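Local coordinates for periplasmic binding protein (Sulfurospirillum deleyianum, PDB 4PAG) that probably captures a small ligand, likely an iron chelate or corrinoid as in related periplasmic binding proteins, and hands it to an ABC transporter, at residues A[141-144]-A[145-149]; A[151-154]-A[155-159]; A[159-162]-A[163-167]; A[271-274]-A[275-279]; A[281-284]-A[285-289]. All coordinates share one frame; numbering follows the deposited sequence. Where two conformers were deposited one is given.

Contact 1: residues A[141-144]-A[145-149]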
loop_
_atom_site.group_PDB
_atom_site.type_symbol
_atom_site.label_atom_id
_atom_site.label_comp_id
_atom_site.label_asym_id
_atom_site.label_seq_id
_atom_site.Cartn_x
_atom_site.Cartn_y
_atom_site.Cartn_z
ATOM N N GLU A 141 16.004 -1.521 -15.423
ATOM C CA GLU A 141 16.160 -2.867 -14.899
ATOM C C GLU A 141 17.020 -2.908 -13.626
ATOM O O GLU A 141 16.650 -3.564 -12.656
ATOM C CB GLU A 141 16.754 -3.808 -15.963
ATOM C CG GLU A 141 15.924 -3.958 -17.235
ATOM C CD GLU A 141 16.355 -3.026 -18.371
ATOM O OE1 GLU A 141 16.913 -1.923 -18.116
ATOM O OE2 GLU A 141 16.122 -3.403 -19.537
ATOM N N GLU A 142 18.153 -2.208 -13.616
ATOM C CA GLU A 142 19.032 -2.272 -12.439
ATOM C C GLU A 142 18.364 -1.638 -11.224
ATOM O O GLU A 142 18.449 -2.176 -10.129
ATOM C CB GLU A 142 20.390 -1.616 -12.684
ATOM C CG GLU A 142 21.281 -2.335 -13.686
ATOM C CD GLU A 142 21.480 -3.804 -13.376
ATOM O OE1 GLU A 142 21.591 -4.163 -12.181
ATOM O OE2 GLU A 142 21.540 -4.602 -14.333
ATOM N N ARG A 143 17.704 -0.501 -11.422
ATOM C CA ARG A 143 16.956 0.137 -10.352
ATOM C C ARG A 143 15.833 -0.766 -9.845
ATOM O O ARG A 143 15.732 -1.014 -8.649
ATOM C CB ARG A 143 16.389 1.484 -10.820
ATOM C CG ARG A 143 15.420 2.126 -9.845
ATOM C CD ARG A 143 16.083 2.497 -8.534
ATOM N NE ARG A 143 15.153 3.147 -7.616
ATOM C CZ ARG A 143 15.405 3.395 -6.329
ATOM N NH1 ARG A 143 16.575 3.067 -5.782
ATOM N NH2 ARG A 143 14.480 3.987 -5.582
ATOM N N ALA A 144 14.990 -1.255 -10.752
ATOM C CA ALA A 144 13.855 -2.081 -10.359
ATOM C C ALA A 144 14.309 -3.384 -9.692
ATOM O O ALA A 144 13.663 -3.857 -8.759
ATOM C CB ALA A 144 12.965 -2.383 -11.555
ATOM N N ASN A 145 15.406 -3.961 -10.180
ATOM C CA ASN A 145 15.961 -5.180 -9.584
ATOM C C ASN A 145 16.509 -4.967 -8.164
ATOM O O ASN A 145 16.403 -5.861 -7.321
ATOM C CB ASN A 145 17.047 -5.782 -10.485
ATOM C CG ASN A 145 16.492 -6.325 -11.802
ATOM O OD1 ASN A 145 15.273 -6.420 -12.006
ATOM N ND2 ASN A 145 17.394 -6.682 -12.712
ATOM N N ALA A 146 17.101 -3.800 -7.899
ATOM C CA ALA A 146 17.577 -3.477 -6.544
ATOM C C ALA A 146 16.404 -3.457 -5.560
ATOM O O ALA A 146 16.478 -4.045 -4.481
ATOM C CB ALA A 146 18.300 -2.141 -6.532
ATOM N N LEU A 147 15.316 -2.802 -5.956
ATOM C CA LEU A 147 14.097 -2.742 -5.145
ATOM C C LEU A 147 13.485 -4.119 -4.937
ATOM O O LEU A 147 13.073 -4.451 -3.815
ATOM C CB LEU A 147 13.060 -1.807 -5.780
ATOM C CG LEU A 147 13.502 -0.368 -6.018
ATOM C CD1 LEU A 147 12.341 0.458 -6.559
ATOM C CD2 LEU A 147 14.045 0.257 -4.745
ATOM N N ALA A 148 13.435 -4.907 -6.015
ATOM C CA ALA A 148 12.914 -6.263 -5.971
ATOM C C ALA A 148 13.696 -7.141 -5.004
ATOM O O ALA A 148 13.109 -7.931 -4.280
ATOM C CB ALA A 148 12.922 -6.892 -7.364
ATOM N N ASN A 149 15.016 -7.001 -4.989
ATOM C CA ASN A 149 15.844 -7.820 -4.111
ATOM C C ASN A 149 15.598 -7.534 -2.627
ATOM O O ASN A 149 15.494 -8.468 -1.832
ATOM C CB ASN A 149 17.321 -7.673 -4.471
ATOM C CG ASN A 149 17.701 -8.499 -5.685
ATOM O OD1 ASN A 149 17.285 -9.646 -5.827
ATOM N ND2 ASN A 149 18.477 -7.914 -6.576
HETATM O O HOH W 1 20.222 -6.898 -14.017
#
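R143 and L147, one helical turn apart, make the packed side of this contact. Methyl CD2 of L147 sits over the centre of one face of the R143 guanidinium, 3.8 Å from CZ. The arginine gets there because CG stands opposite the backbone N (chi1 171°) and the chain then bends at chi2, which carries the flat group forward along the helix and over the leucine. CG of L147 also touches R143 O at 3.5 Å, so this leucine meets both ends of the same residue. R143 is anchored further on: NH2 reaches the carbonyl of V36 and NH1 that of L307, and two fixed amino groups should hold the plane of the guanidinium steady above the methyl. Beneath, the backbone repeats its usual i to i+4 bonds, L147 N to R143 O being 3.3 Å and nearly straight at 168°, and A148 N to A144 O 2.9 Å.

The other flank is looser. E142 is exposed, and a water that donates to its OE2 at 2.7 Å also accepts a weak bond from N145 ND2. That relayed link joins the polar ends of E142 and N145 with no direct bond between the two side chains, so it ties them only lightly.

All of this lies in the first turns of helix 141-163. N145 and A148 pack on R132 and L147 on F131, both from helix 127-138, while L147 also presses on L307 and F308 of helix 297-309, and R143 reaches across to V36 of helix 28-37.

Contact 2: residues A[151-154]-A[155-159]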
loop_
_atom_site.group_PDB
_atom_site.type_symbol
_atom_site.label_atom_id
_atom_site.label_comp_id
_atom_site.label_asym_id
_atom_site.label_seq_id
_atom_site.Cartn_x
_atom_site.Cartn_y
_atom_site.Cartn_z
ATOM N N ALA A 151 12.813 -6.162 -1.447
ATOM C CA ALA A 151 11.464 -6.677 -1.291
ATOM C C ALA A 151 11.487 -8.182 -1.003
ATOM O O ALA A 151 10.887 -8.645 -0.023
ATOM C CB ALA A 151 10.631 -6.370 -2.533
ATOM N N GLN A 152 12.204 -8.939 -1.834
ATOM C CA GLN A 152 12.260 -10.393 -1.671
ATOM C C GLN A 152 12.803 -10.790 -0.295
ATOM O O GLN A 152 12.231 -11.651 0.387
ATOM C CB GLN A 152 13.115 -11.034 -2.779
ATOM C CG GLN A 152 13.028 -12.552 -2.820
ATOM C CD GLN A 152 11.640 -13.023 -3.198
ATOM O OE1 GLN A 152 11.247 -12.943 -4.359
ATOM N NE2 GLN A 152 10.883 -13.493 -2.218
ATOM N N THR A 153 13.897 -10.159 0.116
ATOM C CA THR A 153 14.505 -10.447 1.415
ATOM C C THR A 153 13.552 -10.158 2.568
ATOM O O THR A 153 13.363 -11.001 3.443
ATOM C CB THR A 153 15.789 -9.627 1.606
ATOM O OG1 THR A 153 16.718 -10.004 0.591
ATOM C CG2 THR A 153 16.414 -9.865 2.982
ATOM N N TYR A 154 12.951 -8.974 2.564
ATOM C CA TYR A 154 12.038 -8.586 3.646
ATOM C C TYR A 154 10.832 -9.517 3.704
ATOM O O TYR A 154 10.420 -9.953 4.787
ATOM C CB TYR A 154 11.576 -7.139 3.475
ATOM C CG TYR A 154 12.537 -6.095 3.975
ATOM C CD1 TYR A 154 13.916 -6.263 3.877
ATOM C CD2 TYR A 154 12.064 -4.915 4.527
ATOM C CE1 TYR A 154 14.790 -5.283 4.329
ATOM C CE2 TYR A 154 12.923 -3.934 4.977
ATOM C CZ TYR A 154 14.282 -4.119 4.878
ATOM O OH TYR A 154 15.123 -3.133 5.334
ATOM N N LEU A 155 10.278 -9.833 2.542
ATOM C CA LEU A 155 9.120 -10.719 2.463
ATOM C C LEU A 155 9.436 -12.149 2.931
ATOM O O LEU A 155 8.628 -12.770 3.635
ATOM C CB LEU A 155 8.559 -10.724 1.041
ATOM C CG LEU A 155 7.884 -9.410 0.632
ATOM C CD1 LEU A 155 7.792 -9.303 -0.885
ATOM C CD2 LEU A 155 6.505 -9.262 1.269
ATOM N N ASP A 156 10.607 -12.660 2.553
ATOM C CA ASP A 156 11.042 -14.000 2.980
ATOM C C ASP A 156 11.282 -14.057 4.489
ATOM O O ASP A 156 10.897 -15.021 5.144
ATOM C CB ASP A 156 12.316 -14.420 2.236
ATOM C CG ASP A 156 12.070 -14.727 0.762
ATOM O OD1 ASP A 156 10.894 -14.807 0.340
ATOM O OD2 ASP A 156 13.065 -14.890 0.017
ATOM N N GLU A 157 11.920 -13.028 5.037
ATOM C CA GLU A 157 12.144 -12.943 6.481
ATOM C C GLU A 157 10.836 -12.968 7.250
ATOM O O GLU A 157 10.717 -13.645 8.270
ATOM C CB GLU A 157 12.882 -11.657 6.846
ATOM C CG GLU A 157 14.349 -11.644 6.480
ATOM C CD GLU A 157 14.964 -10.270 6.640
ATOM O OE1 GLU A 157 14.206 -9.273 6.729
ATOM O OE2 GLU A 157 16.208 -10.187 6.684
ATOM N N LEU A 158 9.868 -12.194 6.775
ATOM C CA LEU A 158 8.570 -12.122 7.427
ATOM C C LEU A 158 7.830 -13.452 7.341
ATOM O O LEU A 158 7.246 -13.896 8.330
ATOM C CB LEU A 158 7.709 -11.000 6.836
ATOM C CG LEU A 158 6.371 -10.758 7.552
ATOM C CD1 LEU A 158 6.584 -10.339 9.001
ATOM C CD2 LEU A 158 5.580 -9.707 6.796
ATOM N N LYS A 159 7.863 -14.080 6.166
ATOM C CA LYS A 159 7.216 -15.383 5.958
ATOM C C LYS A 159 7.762 -16.455 6.897
ATOM O O LYS A 159 7.006 -17.227 7.489
ATOM C CB LYS A 159 7.392 -15.847 4.515
ATOM C CG LYS A 159 6.583 -17.085 4.165
ATOM C CD LYS A 159 6.800 -17.532 2.726
ATOM C CE LYS A 159 5.790 -18.612 2.360
ATOM N NZ LYS A 159 6.229 -19.452 1.213
#
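Q152 NE2 donates to D156 OD1 at 2.9 Å across one turn of helix, as short as any polar bond of this turn. It is a bent bond, with an N-H...O angle of 134°, and the amide comes at OD1 from above the carboxylate plane instead of from within it. Amide and carboxylate are turned 31° against each other. Q152 reaches its partner by bending at chi2, which turns the amide toward D156. The same two residues are joined through the backbone as well, D156 N donating to Q152 O.

One residue on, T153 and E157 run side by side in the same direction. Methyl CG2 of T153 lies 3.7 Å from E157 OE2, while the threonine hydroxyl turns back to N149 O in the preceding turn. E157 also runs alongside Y154, its carboxylate plane only 19° from that of the ring. K300 ties these two together: it forms a salt bridge with E157 OE1 and a cation-pi contact with the Y154 ring, so the glutamate charge is probably offset where its chain runs along the tyrosine.

L155 faces the interior on another side, its CG 3.2 Å from A151 O, and packs on P128 and L197. With Q152, T153 and D156 on the more open side and A151, L155 and L158 on the packed one, the helix is amphipathic, and helix 141-163 is consistent with the long helix that joins the two lobes in binding proteins of this FecB/BtuF-like family.

Contact 3: residues A[159-162]-A[163-167]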
loop_
_atom_site.group_PDB
_atom_site.type_symbol
_atom_site.label_atom_id
_atom_site.label_comp_id
_atom_site.label_asym_id
_atom_site.label_seq_id
_atom_site.Cartn_x
_atom_site.Cartn_y
_atom_site.Cartn_z
ATOM N N LYS A 159 7.863 -14.080 6.166
ATOM C CA LYS A 159 7.216 -15.383 5.958
ATOM C C LYS A 159 7.762 -16.455 6.897
ATOM O O LYS A 159 7.006 -17.227 7.489
ATOM C CB LYS A 159 7.392 -15.847 4.515
ATOM C CG LYS A 159 6.583 -17.085 4.165
ATOM C CD LYS A 159 6.800 -17.532 2.726
ATOM C CE LYS A 159 5.790 -18.612 2.360
ATOM N NZ LYS A 159 6.229 -19.452 1.213
ATOM N N THR A 160 9.078 -16.492 7.027
ATOM C CA THR A 160 9.734 -17.440 7.907
ATOM C C THR A 160 9.377 -17.162 9.368
ATOM O O THR A 160 9.063 -18.089 10.106
ATOM C CB THR A 160 11.254 -17.429 7.684
ATOM O OG1 THR A 160 11.513 -17.838 6.335
ATOM C CG2 THR A 160 11.957 -18.393 8.628
ATOM N N PHE A 161 9.387 -15.895 9.776
ATOM C CA PHE A 161 8.973 -15.545 11.139
ATOM C C PHE A 161 7.509 -15.926 11.437
ATOM O O PHE A 161 7.223 -16.564 12.455
ATOM C CB PHE A 161 9.194 -14.059 11.438
ATOM C CG PHE A 161 8.553 -13.614 12.721
ATOM C CD1 PHE A 161 9.034 -14.073 13.932
ATOM C CD2 PHE A 161 7.438 -12.788 12.712
ATOM C CE1 PHE A 161 8.442 -13.693 15.119
ATOM C CE2 PHE A 161 6.833 -12.415 13.899
ATOM C CZ PHE A 161 7.341 -12.867 15.105
ATOM N N VAL A 162 6.591 -15.539 10.558
ATOM C CA VAL A 162 5.170 -15.824 10.771
ATOM C C VAL A 162 4.905 -17.340 10.837
ATOM O O VAL A 162 4.120 -17.805 11.675
ATOM C CB VAL A 162 4.284 -15.122 9.714
ATOM C CG1 VAL A 162 2.849 -15.613 9.788
ATOM C CG2 VAL A 162 4.320 -13.618 9.930
ATOM N N ALA A 163 5.585 -18.109 9.990
ATOM C CA ALA A 163 5.494 -19.576 10.046
ATOM C C ALA A 163 5.888 -20.160 11.409
ATOM O O ALA A 163 5.404 -21.226 11.784
ATOM C CB ALA A 163 6.335 -20.210 8.942
ATOM N N SER A 164 6.752 -19.474 12.153
ATOM C CA SER A 164 7.161 -19.942 13.486
ATOM C C SER A 164 6.132 -19.681 14.600
ATOM O O SER A 164 6.321 -20.129 15.734
ATOM C CB SER A 164 8.515 -19.334 13.873
ATOM O OG SER A 164 8.393 -17.990 14.311
ATOM N N ILE A 165 5.057 -18.960 14.287
ATOM C CA ILE A 165 3.996 -18.675 15.261
ATOM C C ILE A 165 2.847 -19.657 15.030
ATOM O O ILE A 165 2.172 -19.562 14.008
ATOM C CB ILE A 165 3.434 -17.236 15.105
ATOM C CG1 ILE A 165 4.555 -16.199 14.989
ATOM C CG2 ILE A 165 2.505 -16.891 16.261
ATOM C CD1 ILE A 165 5.464 -16.134 16.192
ATOM N N PRO A 166 2.604 -20.586 15.978
ATOM C CA PRO A 166 1.467 -21.498 15.843
ATOM C C PRO A 166 0.148 -20.749 15.675
ATOM O O PRO A 166 -0.022 -19.661 16.239
ATOM C CB PRO A 166 1.462 -22.266 17.167
ATOM C CG PRO A 166 2.836 -22.126 17.718
ATOM C CD PRO A 166 3.348 -20.804 17.232
ATOM N N GLU A 167 -0.783 -21.338 14.931
ATOM C CA GLU A 167 -2.041 -20.667 14.597
ATOM C C GLU A 167 -2.834 -20.252 15.838
ATOM O O GLU A 167 -3.424 -19.174 15.862
ATOM C CB GLU A 167 -2.896 -21.540 13.675
ATOM C CG GLU A 167 -2.212 -21.850 12.350
ATOM C CD GLU A 167 -3.166 -21.857 11.170
ATOM O OE1 GLU A 167 -4.091 -22.698 11.154
ATOM O OE2 GLU A 167 -2.983 -21.021 10.251
#
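This is the C-terminal end of helix 141-163, where backbone bonds change from i+4 to the i+3, 3-10-like kind and a serine folds its hydroxyl back onto the last turn. A163 N still makes a regular i to i+4 bond to K159 O, but S164 N divides itself between F161 O and a weak, 3.4 Å bond to T160 O. I165 N then donates to V162 O at 3.0 Å, three residues back, from well above the carbonyl plane. Tightening in this way is how a helix commonly winds down before a loop, in this case the one that leads to strand 172-176.

The apolar part is F161 against I165. The two side chains cross, and CD1 of the isoleucine lies 3.9 Å from CZ of the ring. A chi1 of 169° turns the ring toward the side on which I165 lies. P294 also packs on F161, and Y289 and R292 pack on I165. An alanine in place of I165 would leave CZ and CE1 of the ring without their methyl partner and is likely to let F161 and Y289 shift toward the gap.

The side-chain hydrogen bond belongs to S164. Its hydroxyl is the donor and F161 O the acceptor, so two groups of one residue grip this carbonyl. They approach differently: S164 N comes from above the carbonyl plane, whereas S164 OG lies in that plane on a lone pair of F161 O, 2.6 Å away.

Contact 4: residues A[271-274]-A[275-279]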
loop_
_atom_site.group_PDB
_atom_site.type_symbol
_atom_site.label_atom_id
_atom_site.label_comp_id
_atom_site.label_asym_id
_atom_site.label_seq_id
_atom_site.Cartn_x
_atom_site.Cartn_y
_atom_site.Cartn_z
ATOM N N ARG A 271 -4.754 2.500 1.573
ATOM C CA ARG A 271 -5.230 3.819 1.154
ATOM C C ARG A 271 -4.083 4.668 0.583
ATOM O O ARG A 271 -3.906 5.819 0.967
ATOM C CB ARG A 271 -5.909 4.557 2.334
ATOM C CG ARG A 271 -6.895 3.728 3.140
ATOM C CD ARG A 271 -8.076 3.220 2.315
ATOM N NE ARG A 271 -8.832 2.198 3.039
ATOM C CZ ARG A 271 -10.003 1.688 2.650
ATOM N NH1 ARG A 271 -10.607 2.112 1.546
ATOM N NH2 ARG A 271 -10.583 0.748 3.382
ATOM N N PRO A 272 -3.318 4.110 -0.372
ATOM C CA PRO A 272 -3.525 2.858 -1.082
ATOM C C PRO A 272 -2.759 1.639 -0.556
ATOM O O PRO A 272 -1.730 1.784 0.107
ATOM C CB PRO A 272 -2.962 3.180 -2.459
ATOM C CG PRO A 272 -1.787 4.058 -2.139
ATOM C CD PRO A 272 -2.190 4.868 -0.941
ATOM N N PRO A 273 -3.240 0.435 -0.908
ATOM C CA PRO A 273 -2.382 -0.741 -0.890
ATOM C C PRO A 273 -1.199 -0.444 -1.807
ATOM O O PRO A 273 -1.390 0.127 -2.876
ATOM C CB PRO A 273 -3.251 -1.846 -1.497
ATOM C CG PRO A 273 -4.626 -1.314 -1.553
ATOM C CD PRO A 273 -4.545 0.174 -1.529
ATOM N N SER A 274 0.013 -0.762 -1.377
ATOM C CA SER A 274 1.189 -0.499 -2.199
ATOM C C SER A 274 2.402 -1.283 -1.714
ATOM O O SER A 274 2.367 -1.953 -0.675
ATOM C CB SER A 274 1.532 0.996 -2.197
ATOM O OG SER A 274 2.228 1.361 -1.008
ATOM N N PHE A 275 3.477 -1.162 -2.486
ATOM C CA PHE A 275 4.778 -1.723 -2.137
ATOM C C PHE A 275 5.278 -1.310 -0.738
ATOM O O PHE A 275 6.155 -1.965 -0.182
ATOM C CB PHE A 275 5.809 -1.290 -3.177
ATOM C CG PHE A 275 6.230 0.130 -3.023
ATOM C CD1 PHE A 275 5.520 1.145 -3.629
ATOM C CD2 PHE A 275 7.318 0.458 -2.217
ATOM C CE1 PHE A 275 5.900 2.469 -3.453
ATOM C CE2 PHE A 275 7.692 1.770 -2.037
ATOM C CZ PHE A 275 6.984 2.785 -2.661
HETATM N N MSE A 276 4.753 -0.223 -0.178
HETATM C CA MSE A 276 5.124 0.189 1.190
HETATM C C MSE A 276 4.887 -0.922 2.194
HETATM O O MSE A 276 5.509 -0.945 3.271
HETATM C CB MSE A 276 4.318 1.400 1.658
HETATM C CG MSE A 276 4.559 2.677 0.868
HETATM SE SE MSE A 276 6.406 3.341 1.031
HETATM C CE MSE A 276 6.405 3.833 2.944
ATOM N N ARG A 277 3.999 -1.854 1.852
ATOM C CA ARG A 277 3.705 -3.020 2.702
ATOM C C ARG A 277 4.908 -3.923 2.959
ATOM O O ARG A 277 4.949 -4.637 3.970
ATOM C CB ARG A 277 2.564 -3.835 2.108
ATOM C CG ARG A 277 1.231 -3.126 2.208
ATOM C CD ARG A 277 0.167 -3.720 1.298
ATOM N NE ARG A 277 -1.125 -3.184 1.691
ATOM C CZ ARG A 277 -2.311 -3.624 1.292
ATOM N NH1 ARG A 277 -2.423 -4.628 0.421
ATOM N NH2 ARG A 277 -3.407 -3.036 1.774
ATOM N N ILE A 278 5.882 -3.889 2.050
ATOM C CA ILE A 278 7.167 -4.545 2.269
ATOM C C ILE A 278 7.739 -4.170 3.648
ATOM O O ILE A 278 8.248 -5.027 4.370
ATOM C CB ILE A 278 8.152 -4.167 1.147
ATOM C CG1 ILE A 278 7.709 -4.836 -0.157
ATOM C CG2 ILE A 278 9.575 -4.580 1.493
ATOM C CD1 ILE A 278 8.194 -4.118 -1.402
ATOM N N LEU A 279 7.632 -2.891 3.999
ATOM C CA LEU A 279 8.049 -2.396 5.308
ATOM C C LEU A 279 6.892 -2.420 6.304
ATOM O O LEU A 279 7.069 -2.803 7.465
ATOM C CB LEU A 279 8.579 -0.970 5.179
ATOM C CG LEU A 279 8.973 -0.255 6.470
ATOM C CD1 LEU A 279 10.174 -0.927 7.099
ATOM C CD2 LEU A 279 9.266 1.209 6.183
#
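A type I beta turn from S274 to R277 carries the chain into helix 277-288, closed by R277 N donating to S274 O at 3.0 Å with an almost straight N-H...O angle of 168°. S274 also caps this turn with its side chain: OG accepts from the backbone N of M276 (selenomethionine) at 3.1 Å. A chi1 of 80° tucks that hydroxyl between its own N and carbonyl carbon, facing the start of the turn. CG of M276 rests 3.3 Å from the same OG, then the chain bends twice, leading its end away from the turn.

R277 reaches back the other way. Extended from CG to NE, it runs beside P273 in the same direction, and CB of the proline lies over one face of the guanidinium, offset toward its rim and 3.4 Å from CZ. NH2 is held by the carbonyls of F190 and T269, and E193 adds a long, weak ion pair at NH1. A leucine in place of R277 would remove those donors and would probably leave both carbonyls without this partner and P273 CB without the flat group it packs on.

The turn is buried near the centre of the chain. F275 meets V36 of helix 28-37 and the ring of F308, M276 touches W268 as well as Y305 and F309 of helix 297-309, and I278 packs on A151 and Y154 of helix 141-163.

Contact 5: residues A[281-284]-A[285-289]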
loop_
_atom_site.group_PDB
_atom_site.type_symbol
_atom_site.label_atom_id
_atom_site.label_comp_id
_atom_site.label_asym_id
_atom_site.label_seq_id
_atom_site.Cartn_x
_atom_site.Cartn_y
_atom_site.Cartn_z
ATOM N N ALA A 281 4.280 -4.309 6.701
ATOM C CA ALA A 281 3.957 -5.609 7.301
ATOM C C ALA A 281 4.956 -5.973 8.403
ATOM O O ALA A 281 4.583 -6.593 9.400
ATOM C CB ALA A 281 3.900 -6.690 6.243
ATOM N N HIS A 282 6.212 -5.571 8.239
ATOM C CA HIS A 282 7.199 -5.733 9.316
ATOM C C HIS A 282 6.849 -4.875 10.525
ATOM O O HIS A 282 6.906 -5.343 11.674
ATOM C CB HIS A 282 8.615 -5.416 8.838
ATOM C CG HIS A 282 9.303 -6.580 8.207
ATOM N ND1 HIS A 282 9.948 -7.548 8.944
ATOM C CD2 HIS A 282 9.429 -6.946 6.910
ATOM C CE1 HIS A 282 10.449 -8.457 8.129
ATOM N NE2 HIS A 282 10.147 -8.114 6.889
ATOM N N TRP A 283 6.491 -3.625 10.270
ATOM C CA TRP A 283 6.034 -2.735 11.339
ATOM C C TRP A 283 4.853 -3.348 12.096
ATOM O O TRP A 283 4.854 -3.392 13.338
ATOM C CB TRP A 283 5.670 -1.364 10.773
ATOM C CG TRP A 283 5.050 -0.452 11.778
ATOM C CD1 TRP A 283 5.698 0.251 12.754
ATOM C CD2 TRP A 283 3.662 -0.146 11.916
ATOM N NE1 TRP A 283 4.800 0.979 13.484
ATOM C CE2 TRP A 283 3.541 0.750 12.999
ATOM C CE3 TRP A 283 2.507 -0.542 11.238
ATOM C CZ2 TRP A 283 2.316 1.266 13.409
ATOM C CZ3 TRP A 283 1.285 -0.041 11.658
ATOM C CH2 TRP A 283 1.202 0.857 12.733
ATOM N N ILE A 284 3.858 -3.836 11.357
ATOM C CA ILE A 284 2.729 -4.555 11.973
ATOM C C ILE A 284 3.202 -5.764 12.809
ATOM O O ILE A 284 2.753 -5.953 13.952
ATOM C CB ILE A 284 1.693 -5.033 10.924
ATOM C CG1 ILE A 284 0.954 -3.839 10.308
ATOM C CG2 ILE A 284 0.671 -5.963 11.553
ATOM C CD1 ILE A 284 0.231 -4.184 9.022
ATOM N N ALA A 285 4.085 -6.588 12.247
ATOM C CA ALA A 285 4.599 -7.760 12.973
ATOM C C ALA A 285 5.268 -7.369 14.295
ATOM O O ALA A 285 5.093 -8.046 15.324
ATOM C CB ALA A 285 5.570 -8.547 12.102
ATOM N N SER A 286 6.016 -6.269 14.265
ATOM C CA SER A 286 6.693 -5.746 15.455
ATOM C C SER A 286 5.691 -5.350 16.544
ATOM O O SER A 286 5.991 -5.461 17.727
ATOM C CB SER A 286 7.597 -4.555 15.109
ATOM O OG SER A 286 6.860 -3.349 14.915
ATOM N N LYS A 287 4.509 -4.899 16.143
ATOM C CA LYS A 287 3.463 -4.536 17.095
ATOM C C LYS A 287 2.654 -5.753 17.563
ATOM O O LYS A 287 2.241 -5.803 18.713
ATOM C CB LYS A 287 2.530 -3.483 16.488
ATOM C CG LYS A 287 3.208 -2.177 16.089
ATOM C CD LYS A 287 4.020 -1.556 17.224
ATOM C CE LYS A 287 4.598 -0.214 16.811
ATOM N NZ LYS A 287 5.740 0.155 17.685
ATOM N N LEU A 288 2.429 -6.724 16.680
ATOM C CA LEU A 288 1.699 -7.947 17.041
ATOM C C LEU A 288 2.513 -8.892 17.945
ATOM O O LEU A 288 1.950 -9.610 18.767
ATOM C CB LEU A 288 1.271 -8.698 15.780
ATOM C CG LEU A 288 0.337 -7.995 14.786
ATOM C CD1 LEU A 288 0.036 -8.937 13.618
ATOM C CD2 LEU A 288 -0.948 -7.528 15.446
ATOM N N TYR A 289 3.832 -8.875 17.779
ATOM C CA TYR A 289 4.741 -9.818 18.428
ATOM C C TYR A 289 5.919 -9.075 19.043
ATOM O O TYR A 289 7.061 -9.270 18.638
ATOM C CB TYR A 289 5.204 -10.868 17.416
ATOM C CG TYR A 289 4.027 -11.613 16.860
ATOM C CD1 TYR A 289 3.342 -12.530 17.650
ATOM C CD2 TYR A 289 3.533 -11.345 15.578
ATOM C CE1 TYR A 289 2.234 -13.193 17.177
ATOM C CE2 TYR A 289 2.414 -12.011 15.096
ATOM C CZ TYR A 289 1.769 -12.930 15.908
ATOM O OH TYR A 289 0.659 -13.610 15.470
#
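W283 and K287 cross at an angle, one turn apart on helix 277-288. A chi1 of 173° sends the indole out from the helix on the side where K287 lies, and the lysine comes to meet it: CG lies above one face toward the rim, and CE lies 3.5 Å from NE1. These are contacts of the aliphatic chain, made possible by a bend at chi2. W268 meets the indole edge-to-face.

I284 and L288 are arranged differently. They lie side by side and point the same way, CG2 of the isoleucine 3.7 Å from CD1 of the leucine, with A198, P194 and L195 packing on I284. H282 is buried, its ND1 bonded to Y293 OH of a loop and its NE2 to Y154 O of helix 141-163.

S286 folds back on the helix. Its hydroxyl donates to W283 O at 2.6 Å, tilted only modestly from the carbonyl plane, and the same oxygen takes K287 N at 3.2 Å. I284 O receives L288 N at 2.9 Å and a weak second bond from K287 N.

The W283 side chain is about 6 Å from the bound histidine, close to the ligand pocket, though W283 is not one of the residues that line it. What the chemistry implies is a polar satisfaction made locally: the serine hydroxyl spends its proton on W283 O within its own helix, while the indole packs against the aliphatic chain of K287 and I284 against L288.

Overall arrangement
Contacts 1, 2 and 3 follow one another along helix 141-163, from its first turns to its end, with the centres of 1 and 3 about 27 Å apart. Contacts 4 and 5 come later, covering the turn into helix 277-288 and that helix to its last turn, their centres about 14 Å apart. The two helices pack together: contact 2 touches contact 4 through A151 and Y154 on I278, and contact 5 through L158 and the Y154 O to H282 NE2 bond, while contact 3 meets contact 5 at Y289. The long helix, probably the one joining the two lobes in such proteins, thus packs over its second half on the shorter one, whose W283 lies near the bound histidine.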